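Local coordinates for protein membrane-anchored mycosin mycp1 (Mycobacterium smegmatis, PDB 4KB5) that acts as a membrane-anchored subtilisin-like serine protease that cleaves EspB and may regulate both ESX-1 type VII secretion and virulence in mycobacteria, at residues 167-171 with 172-176; 194-197 with 198-202; 319-322 with 323-327. All blocks are in the same frame, centred on the assembly; numbering follows the deposited sequence.

Contact 1: 167-171 with 172-176; sequences VHAAN and LGAQV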
ATOM      1  N   VAL A 167       8.916  -8.871  -7.580  1.00 28.46           N
ATOM      2  CA  VAL A 167       9.172  -9.779  -8.714  1.00 29.15           C
ATOM      3  C   VAL A 167       8.355 -11.059  -8.541  1.00 27.26           C
ATOM      4  O   VAL A 167       7.695 -11.532  -9.477  1.00 27.75           O
ATOM      5  CB  VAL A 167      10.681 -10.125  -8.853  1.00 31.66           C
ATOM      6  CG1 VAL A 167      10.890 -11.292  -9.823  1.00 31.26           C
ATOM      7  CG2 VAL A 167      11.476  -8.899  -9.287  1.00 31.22           C
ATOM      8  N   HIS A 168       8.396 -11.600  -7.329  1.00 29.13           N
ATOM      9  CA  HIS A 168       7.684 -12.840  -6.997  1.00 29.69           C
ATOM     10  C   HIS A 168       6.187 -12.727  -7.198  1.00 30.70           C
ATOM     11  O   HIS A 168       5.567 -13.575  -7.858  1.00 30.63           O
ATOM     12  CB  HIS A 168       7.999 -13.239  -5.559  1.00 31.02           C
ATOM     13  CG  HIS A 168       7.718 -14.695  -5.262  1.00 34.28           C
ATOM     14  ND1 HIS A 168       6.877 -15.090  -4.285  1.00 35.95           N
ATOM     15  CD2 HIS A 168       8.182 -15.854  -5.871  1.00 34.93           C
ATOM     16  CE1 HIS A 168       6.823 -16.436  -4.258  1.00 35.92           C
ATOM     17  NE2 HIS A 168       7.619 -16.902  -5.232  1.00 38.55           N
ATOM     18  N   ALA A 169       5.592 -11.656  -6.663  1.00 31.66           N
ATOM     19  CA  ALA A 169       4.149 -11.429  -6.801  1.00 30.72           C
ATOM     20  C   ALA A 169       3.766 -11.338  -8.264  1.00 30.55           C
ATOM     21  O   ALA A 169       2.778 -11.951  -8.712  1.00 29.26           O
ATOM     22  CB  ALA A 169       3.739 -10.165  -6.054  1.00 29.84           C
ATOM     23  N   ALA A 170       4.565 -10.590  -9.024  1.00 31.28           N
ATOM     24  CA  ALA A 170       4.313 -10.438 -10.459  1.00 33.19           C
ATOM     25  C   ALA A 170       4.396 -11.782 -11.180  1.00 32.16           C
ATOM     26  O   ALA A 170       3.528 -12.120 -11.990  1.00 34.34           O
ATOM     27  CB  ALA A 170       5.281  -9.426 -11.076  1.00 33.93           C
ATOM     28  N   ASN A 171       5.424 -12.559 -10.871  1.00 33.98           N
ATOM     29  CA  ASN A 171       5.575 -13.890 -11.479  1.00 35.45           C
ATOM     30  C   ASN A 171       4.495 -14.853 -11.034  1.00 36.54           C
ATOM     31  O   ASN A 171       4.116 -15.752 -11.791  1.00 37.07           O
ATOM     32  CB  ASN A 171       6.972 -14.462 -11.240  1.00 36.34           C
ATOM     33  CG  ASN A 171       8.043 -13.722 -12.032  1.00 38.24           C
ATOM     34  OD1 ASN A 171       7.751 -13.103 -13.059  1.00 36.93           O
ATOM     35  ND2 ASN A 171       9.287 -13.785 -11.561  1.00 38.68           N
ATOM     36  N   LEU A 172       3.959 -14.645  -9.834  1.00 34.54           N
ATOM     37  CA  LEU A 172       2.804 -15.436  -9.406  1.00 34.39           C
ATOM     38  C   LEU A 172       1.523 -15.110 -10.165  1.00 35.26           C
ATOM     39  O   LEU A 172       0.541 -15.828 -10.045  1.00 34.94           O
ATOM     40  CB  LEU A 172       2.573 -15.323  -7.897  1.00 33.78           C
ATOM     41  CG  LEU A 172       3.584 -16.094  -7.037  1.00 35.95           C
ATOM     42  CD1 LEU A 172       3.315 -15.856  -5.555  1.00 35.04           C
ATOM     43  CD2 LEU A 172       3.573 -17.584  -7.371  1.00 34.82           C
ATOM     44  N   GLY A 173       1.520 -14.011 -10.920  1.00 37.10           N
ATOM     45  CA  GLY A 173       0.362 -13.658 -11.752  1.00 33.14           C
ATOM     46  C   GLY A 173      -0.579 -12.638 -11.128  1.00 34.98           C
ATOM     47  O   GLY A 173      -1.725 -12.509 -11.540  1.00 37.83           O
ATOM     48  N   ALA A 174      -0.103 -11.912 -10.131  1.00 32.06           N
ATOM     49  CA  ALA A 174      -0.879 -10.841  -9.527  1.00 32.40           C
ATOM     50  C   ALA A 174      -1.126  -9.707 -10.533  1.00 32.77           C
ATOM     51  O   ALA A 174      -0.201  -9.271 -11.221  1.00 31.45           O
ATOM     52  CB  ALA A 174      -0.157 -10.313  -8.300  1.00 30.49           C
ATOM     53  N   GLN A 175      -2.372  -9.245 -10.614  1.00 31.30           N
ATOM     54  CA  GLN A 175      -2.723  -8.102 -11.462  1.00 31.10           C
ATOM     55  C   GLN A 175      -2.744  -6.776 -10.701  1.00 30.28           C
ATOM     56  O   GLN A 175      -2.673  -5.695 -11.300  1.00 30.45           O
ATOM     57  CB  GLN A 175      -4.064  -8.364 -12.118  1.00 33.57           C
ATOM     58  CG  GLN A 175      -3.996  -9.487 -13.131  1.00 36.35           C
ATOM     59  CD  GLN A 175      -5.238 -10.334 -13.125  1.00 40.82           C
ATOM     60  OE1 GLN A 175      -5.662 -10.827 -12.083  1.00 41.65           O
ATOM     61  NE2 GLN A 175      -5.834 -10.513 -14.297  1.00 44.17           N
ATOM     62  N   VAL A 176      -2.869  -6.875  -9.379  1.00 28.93           N
ATOM     63  CA  VAL A 176      -2.827  -5.734  -8.468  1.00 26.31           C
ATOM     64  C   VAL A 176      -1.934  -6.158  -7.316  1.00 26.64           C
ATOM     65  O   VAL A 176      -2.024  -7.292  -6.822  1.00 26.01           O
ATOM     66  CB  VAL A 176      -4.233  -5.377  -7.914  1.00 27.44           C
ATOM     67  CG1 VAL A 176      -4.162  -4.162  -6.986  1.00 25.06           C
ATOM     68  CG2 VAL A 176      -5.225  -5.132  -9.050  1.00 27.29           C
TER
HETATM   69  O   HOH W   1       1.549 -10.590 -13.061  1.00 52.37           O
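Leu172 lies one turn on from His168 and crosses its ring: CD1 approaches the imidazole most closely, while CG stands over one face, 4.3 Å above the plane and offset toward the rim. Because CG lies beside the backbone N and opposite the carbonyl carbon (chi1 -74°), the isobutyl group also comes close to the carbonyl oxygen of His168, with Leu172 CG 3.3 Å from His168 O. Leu172 N donates a helical i to i+4 bond to His168 O at 2.8 Å. The chain then leaves the helix at Gly173, whose positive phi of 98° turns the next amide, that of Ala174, back toward the last turn. Ala174 N donates to Ala169 O at 3.2 Å, and inside this bond Gly173 N reaches Ala170 O at 3.0 Å. The inner donor stands well above the carbonyl plane, 63° out of it, so it does not follow a lone pair. Ala170 O gains a second partner in a water that donates to it at 2.7 Å and also to Ala174 O, bridging the helix end and the outgoing chain. The methyl groups Ala169 CB and Ala174 CB approach to 4.5 Å across the turn. Both also rest on Ala67 of strand 65-70, which ends in Asp70, assigned to the charge relay system. Asn171 is tied down at its amide, OD1 being hydrogen-bonded to Tyr202 OH and ND2 to Asp15 OD2. Gln175, still in the loop, and Val176, at the start of the strand, bond through their backbones to Thr65 and Ala67. The nested pair of bonds around a glycine of positive phi is a Schellman motif; here it ends helix 154-171 and delivers the chain into strand 176-179 of the subtilisin-like parallel sheet.

Contact 2: 194-197 with 198-202; sequences TSLG and AAINY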
ATOM      1  N   THR A 194      18.399   0.377  -6.332  1.00 36.47           N
ATOM      2  CA  THR A 194      18.283   0.090  -7.756  1.00 34.99           C
ATOM      3  C   THR A 194      17.514  -1.197  -8.044  1.00 34.95           C
ATOM      4  O   THR A 194      16.872  -1.309  -9.091  1.00 33.09           O
ATOM      5  CB  THR A 194      19.652   0.077  -8.493  1.00 38.90           C
ATOM      6  OG1 THR A 194      20.553  -0.803  -7.821  1.00 42.33           O
ATOM      7  CG2 THR A 194      20.276   1.468  -8.537  1.00 39.38           C
ATOM      8  N   SER A 195      17.580  -2.174  -7.136  1.00 33.02           N
ATOM      9  CA  SER A 195      16.861  -3.426  -7.372  1.00 33.64           C
ATOM     10  C   SER A 195      15.353  -3.217  -7.212  1.00 30.96           C
ATOM     11  O   SER A 195      14.568  -3.828  -7.936  1.00 33.06           O
ATOM     12  CB  SER A 195      17.358  -4.574  -6.473  1.00 32.03           C
ATOM     13  OG  SER A 195      17.078  -4.299  -5.112  1.00 32.02           O
ATOM     14  N   LEU A 196      14.959  -2.334  -6.300  1.00 31.10           N
ATOM     15  CA  LEU A 196      13.527  -2.026  -6.090  1.00 31.61           C
ATOM     16  C   LEU A 196      12.925  -1.305  -7.292  1.00 31.47           C
ATOM     17  O   LEU A 196      11.875  -1.708  -7.801  1.00 32.84           O
ATOM     18  CB  LEU A 196      13.307  -1.220  -4.808  1.00 29.81           C
ATOM     19  CG  LEU A 196      11.852  -0.867  -4.439  1.00 29.18           C
ATOM     20  CD1 LEU A 196      10.933  -2.092  -4.423  1.00 28.46           C
ATOM     21  CD2 LEU A 196      11.815  -0.153  -3.097  1.00 29.15           C
ATOM     22  N   GLY A 197      13.608  -0.259  -7.768  1.00 33.54           N
ATOM     23  CA  GLY A 197      13.179   0.443  -8.986  1.00 30.65           C
ATOM     24  C   GLY A 197      13.072  -0.517 -10.157  1.00 31.09           C
ATOM     25  O   GLY A 197      12.111  -0.470 -10.930  1.00 29.37           O
ATOM     26  N   ALA A 198      14.054  -1.413 -10.287  1.00 30.72           N
ATOM     27  CA  ALA A 198      14.011  -2.409 -11.365  1.00 30.27           C
ATOM     28  C   ALA A 198      12.851  -3.414 -11.201  1.00 28.95           C
ATOM     29  O   ALA A 198      12.183  -3.782 -12.174  1.00 30.05           O
ATOM     30  CB  ALA A 198      15.352  -3.140 -11.464  1.00 30.09           C
ATOM     31  N   ALA A 199      12.617  -3.872  -9.976  1.00 29.84           N
ATOM     32  CA  ALA A 199      11.521  -4.828  -9.722  1.00 29.08           C
ATOM     33  C   ALA A 199      10.142  -4.199 -10.048  1.00 27.69           C
ATOM     34  O   ALA A 199       9.274  -4.833 -10.666  1.00 28.54           O
ATOM     35  CB  ALA A 199      11.571  -5.306  -8.271  1.00 28.67           C
ATOM     36  N   ILE A 200       9.962  -2.947  -9.649  1.00 27.51           N
ATOM     37  CA  ILE A 200       8.723  -2.209  -9.957  1.00 27.75           C
ATOM     38  C   ILE A 200       8.482  -2.077 -11.470  1.00 28.54           C
ATOM     39  O   ILE A 200       7.402  -2.419 -11.979  1.00 28.28           O
ATOM     40  CB  ILE A 200       8.693  -0.873  -9.206  1.00 27.48           C
ATOM     41  CG1 ILE A 200       8.556  -1.157  -7.704  1.00 27.16           C
ATOM     42  CG2 ILE A 200       7.557   0.015  -9.701  1.00 28.19           C
ATOM     43  CD1 ILE A 200       8.877   0.012  -6.805  1.00 27.92           C
ATOM     44  N   ASN A 201       9.508  -1.638 -12.192  1.00 30.48           N
ATOM     45  CA  ASN A 201       9.443  -1.545 -13.650  1.00 29.30           C
ATOM     46  C   ASN A 201       9.133  -2.892 -14.275  1.00 28.90           C
ATOM     47  O   ASN A 201       8.306  -2.992 -15.183  1.00 29.51           O
ATOM     48  CB  ASN A 201      10.766  -1.001 -14.203  1.00 31.90           C
ATOM     49  CG  ASN A 201      10.762  -0.902 -15.718  1.00 34.26           C
ATOM     50  OD1 ASN A 201      10.142  -0.007 -16.298  1.00 32.38           O
ATOM     51  ND2 ASN A 201      11.435  -1.844 -16.370  1.00 34.14           N
ATOM     52  N   TYR A 202       9.793  -3.939 -13.777  1.00 29.81           N
ATOM     53  CA  TYR A 202       9.492  -5.300 -14.210  1.00 30.96           C
ATOM     54  C   TYR A 202       8.020  -5.686 -13.979  1.00 30.06           C
ATOM     55  O   TYR A 202       7.321  -6.129 -14.897  1.00 29.47           O
ATOM     56  CB  TYR A 202      10.433  -6.312 -13.516  1.00 34.18           C
ATOM     57  CG  TYR A 202      10.092  -7.747 -13.844  1.00 36.64           C
ATOM     58  CD1 TYR A 202      10.392  -8.293 -15.099  1.00 37.58           C
ATOM     59  CD2 TYR A 202       9.445  -8.559 -12.908  1.00 37.33           C
ATOM     60  CE1 TYR A 202      10.060  -9.611 -15.408  1.00 39.20           C
ATOM     61  CE2 TYR A 202       9.117  -9.875 -13.203  1.00 38.58           C
ATOM     62  CZ  TYR A 202       9.426 -10.398 -14.448  1.00 39.92           C
ATOM     63  OH  TYR A 202       9.083 -11.704 -14.730  1.00 39.99           O
TER
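Leu196 and Ile200, one helical turn apart, meet through their branch ends, Leu196 CD1 lying 3.8 Å from Ile200 CD1. The leucine reaches forward because its CG is opposite the backbone N (chi1 -178°), which swings the isobutyl group beside its own carbonyl and toward the next turn; Leu196 CG itself is 3.9 Å from Ile200 CD1. Ile200 answers by leaning backward. Its longer branch starts beside the backbone N (chi1 -68°) and continues extended, so that CG1 and CD1 run over the leucine carbonyl, with Ile200 CG1 3.4 Å from Leu196 O. Ile200 N donates to Leu196 O at 2.9 Å, nearly along the C=O axis. Backbone polarity is thus satisfied directly under an apolar cover. The alanines that follow Gly197 present bare methyls, which tuck against carbonyl oxygens of the preceding turn: Ala198 CB is 3.4 Å from Thr194 O, and Ala199 CB stands equally close to Ser195 O. Three further bonds of the same i to i+4 kind, from Ala198, Ala199 and Asn201 to Thr194, Ser195 and Gly197, complete the turn. Asn201 touches it through its CB, 3.6 Å from Gly197 O, and then departs: the amide heads on along the helix, where OD1 is hydrogen-bonded to Asn205 ND2. At the other end Thr194 OG1 is bonded to Asp192 OD1, close to the start of the helix. Leu196 packs on Ile159 and Leu162, Ser195 on Ala163 and Ala199 on Val167, all of helix 154-171; farther along, Ile200 packs on the loop residues Pro248, Tyr251 and Val255. Helix 194-206 thus runs beside helix 154-171, on the connection from strand 176-179 to strand 210-214 of the parallel sheet.

Contact 3: 319-322 with 323-327; sequences SGLA and ALVKQ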
ATOM      1  N   SER A 319      -6.313  -0.402  -3.717  1.00 24.01           N
ATOM      2  CA  SER A 319      -6.070  -1.711  -4.354  1.00 23.69           C
ATOM      3  C   SER A 319      -7.366  -2.422  -4.656  1.00 23.55           C
ATOM      4  O   SER A 319      -7.533  -2.986  -5.740  1.00 24.23           O
ATOM      5  CB  SER A 319      -5.188  -2.620  -3.486  1.00 24.21           C
ATOM      6  OG  SER A 319      -3.886  -2.093  -3.395  1.00 24.65           O
ATOM      7  N   GLY A 320      -8.289  -2.420  -3.699  1.00 24.75           N
ATOM      8  CA  GLY A 320      -9.625  -2.976  -3.976  1.00 24.02           C
ATOM      9  C   GLY A 320     -10.282  -2.302  -5.172  1.00 24.57           C
ATOM     10  O   GLY A 320     -10.870  -2.967  -6.037  1.00 24.87           O
ATOM     11  N   LEU A 321     -10.194  -0.975  -5.239  1.00 25.21           N
ATOM     12  CA  LEU A 321     -10.805  -0.256  -6.377  1.00 24.66           C
ATOM     13  C   LEU A 321     -10.133  -0.654  -7.704  1.00 24.90           C
ATOM     14  O   LEU A 321     -10.803  -0.910  -8.729  1.00 25.31           O
ATOM     15  CB  LEU A 321     -10.752   1.266  -6.146  1.00 24.05           C
ATOM     16  CG  LEU A 321     -11.267   2.153  -7.312  1.00 25.58           C
ATOM     17  CD1 LEU A 321     -12.696   1.800  -7.737  1.00 25.57           C
ATOM     18  CD2 LEU A 321     -11.168   3.633  -6.972  1.00 24.13           C
ATOM     19  N   ALA A 322      -8.805  -0.739  -7.688  1.00 25.24           N
ATOM     20  CA  ALA A 322      -8.084  -1.143  -8.904  1.00 25.96           C
ATOM     21  C   ALA A 322      -8.573  -2.499  -9.430  1.00 26.89           C
ATOM     22  O   ALA A 322      -8.697  -2.695 -10.653  1.00 26.94           O
ATOM     23  CB  ALA A 322      -6.570  -1.135  -8.672  1.00 24.87           C
ATOM     24  N   ALA A 323      -8.875  -3.422  -8.510  1.00 26.83           N
ATOM     25  CA  ALA A 323      -9.432  -4.726  -8.884  1.00 27.46           C
ATOM     26  C   ALA A 323     -10.832  -4.614  -9.495  1.00 27.13           C
ATOM     27  O   ALA A 323     -11.138  -5.265 -10.499  1.00 30.28           O
ATOM     28  CB  ALA A 323      -9.435  -5.663  -7.682  1.00 26.20           C
ATOM     29  N   LEU A 324     -11.685  -3.788  -8.897  1.00 26.46           N
ATOM     30  CA  LEU A 324     -12.988  -3.479  -9.513  1.00 27.93           C
ATOM     31  C   LEU A 324     -12.811  -2.945 -10.938  1.00 28.24           C
ATOM     32  O   LEU A 324     -13.452  -3.425 -11.880  1.00 28.05           O
ATOM     33  CB  LEU A 324     -13.766  -2.463  -8.664  1.00 26.95           C
ATOM     34  CG  LEU A 324     -14.101  -2.897  -7.230  1.00 27.47           C
ATOM     35  CD1 LEU A 324     -15.031  -1.901  -6.559  1.00 27.27           C
ATOM     36  CD2 LEU A 324     -14.731  -4.280  -7.225  1.00 26.14           C
ATOM     37  N   VAL A 325     -11.925  -1.959 -11.086  1.00 28.67           N
ATOM     38  CA  VAL A 325     -11.654  -1.358 -12.396  1.00 30.12           C
ATOM     39  C   VAL A 325     -11.125  -2.415 -13.369  1.00 31.70           C
ATOM     40  O   VAL A 325     -11.564  -2.479 -14.519  1.00 31.75           O
ATOM     41  CB  VAL A 325     -10.674  -0.167 -12.286  1.00 30.16           C
ATOM     42  CG1 VAL A 325     -10.287   0.347 -13.669  1.00 29.65           C
ATOM     43  CG2 VAL A 325     -11.290   0.943 -11.443  1.00 29.64           C
ATOM     44  N   LYS A 326     -10.221  -3.269 -12.887  1.00 32.30           N
ATOM     45  CA  LYS A 326      -9.642  -4.331 -13.718  1.00 32.37           C
ATOM     46  C   LYS A 326     -10.704  -5.313 -14.246  1.00 33.66           C
ATOM     47  O   LYS A 326     -10.655  -5.717 -15.404  1.00 33.95           O
ATOM     48  CB  LYS A 326      -8.531  -5.053 -12.947  1.00 33.10           C
ATOM     49  CG  LYS A 326      -7.833  -6.181 -13.688  1.00 36.97           C
ATOM     50  CD  LYS A 326      -7.160  -5.701 -14.965  1.00 40.82           C
ATOM     51  CE  LYS A 326      -6.483  -6.855 -15.674  1.00 42.15           C
ATOM     52  NZ  LYS A 326      -5.957  -6.442 -16.999  1.00 47.25           N
ATOM     53  N   GLN A 327     -11.663  -5.691 -13.405  1.00 33.53           N
ATOM     54  CA  GLN A 327     -12.765  -6.531 -13.874  1.00 34.60           C
ATOM     55  C   GLN A 327     -13.647  -5.793 -14.883  1.00 35.12           C
ATOM     56  O   GLN A 327     -13.990  -6.345 -15.928  1.00 36.88           O
ATOM     57  CB  GLN A 327     -13.630  -7.061 -12.720  1.00 34.10           C
ATOM     58  CG  GLN A 327     -14.762  -7.953 -13.230  1.00 34.10           C
ATOM     59  CD  GLN A 327     -15.841  -8.269 -12.205  1.00 32.84           C
ATOM     60  OE1 GLN A 327     -16.758  -9.027 -12.498  1.00 37.69           O
ATOM     61  NE2 GLN A 327     -15.735  -7.713 -11.019  1.00 30.40           N
TER
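Leu321 makes the apolar side-chain contacts across the two segments, its CD1 touching Val325 CG2 at 4.1 Å and lying more loosely, at 4.5 Å, from Leu324 CB. Val325 turns one methyl back to receive it: CG2 sits beside the valine N, while CG1 takes the position opposite that N (chi1 174°). This brings the methyl over the preceding turn as well, Val325 CG2 being 3.3 Å from Leu321 O. Leu324 leans the same way, with its CG 3.4 Å from Gly320 O. The hydrogen bonds across the turn are those of a regular alpha helix. Val325 N binds Leu321 O at 2.8 Å in a nearly straight bond, and Lys326 N binds Ala322 O at the same length; Ala323 and Leu324 donate to Ser319 and Gly320. Polar side chains find their partners elsewhere. Asn178 of strand 176-179, through ND2, is the main partner of the buried hydroxyl of Ser319; the bond from Ser319 OG to Ala315 O, one turn back on the same helix, is weak. Lys326 carries its ammonium to Pro330 O just past the helix. Packing outward is mostly apolar: Leu321, Ala322 and Val325 lie against helix 334-343, Leu321 and Leu324 against helix 363-368, and Ala322 also against Val210 of the sheet. The side chain of Ser319 is about 9 Å from those of Asp70 and Ser312, both assigned to the charge relay system. Ser312 lies at the start of this same helix, an arrangement characteristic of subtilases, in which the nucleophilic serine begins a long buried helix packed on the parallel sheet; residues 319-327 form its middle and later part.

The contacts follow in series along the peptidase S8 chain and are assembled round one parallel sheet. Contacts 1 and 2, with centres about 13 Å apart, belong to adjacent helices, 154-171 and 194-206, which meet where Val167 CG2 packs 3.7 Å from Ala199 CB. Contact 3 lies on helix 311-328, its centre about 15 Å from that of contact 1. There Val176, entering strand 176-179, packs against Ser319, Ala322 and Ala323. Contacts 2 and 3 do not touch; their centres are about 23 Å apart. As in other subtilases, helices 154-171 and 194-206 lie on one face of the sheet and helix 311-328, with the assigned charge relay residue Ser312, on the other.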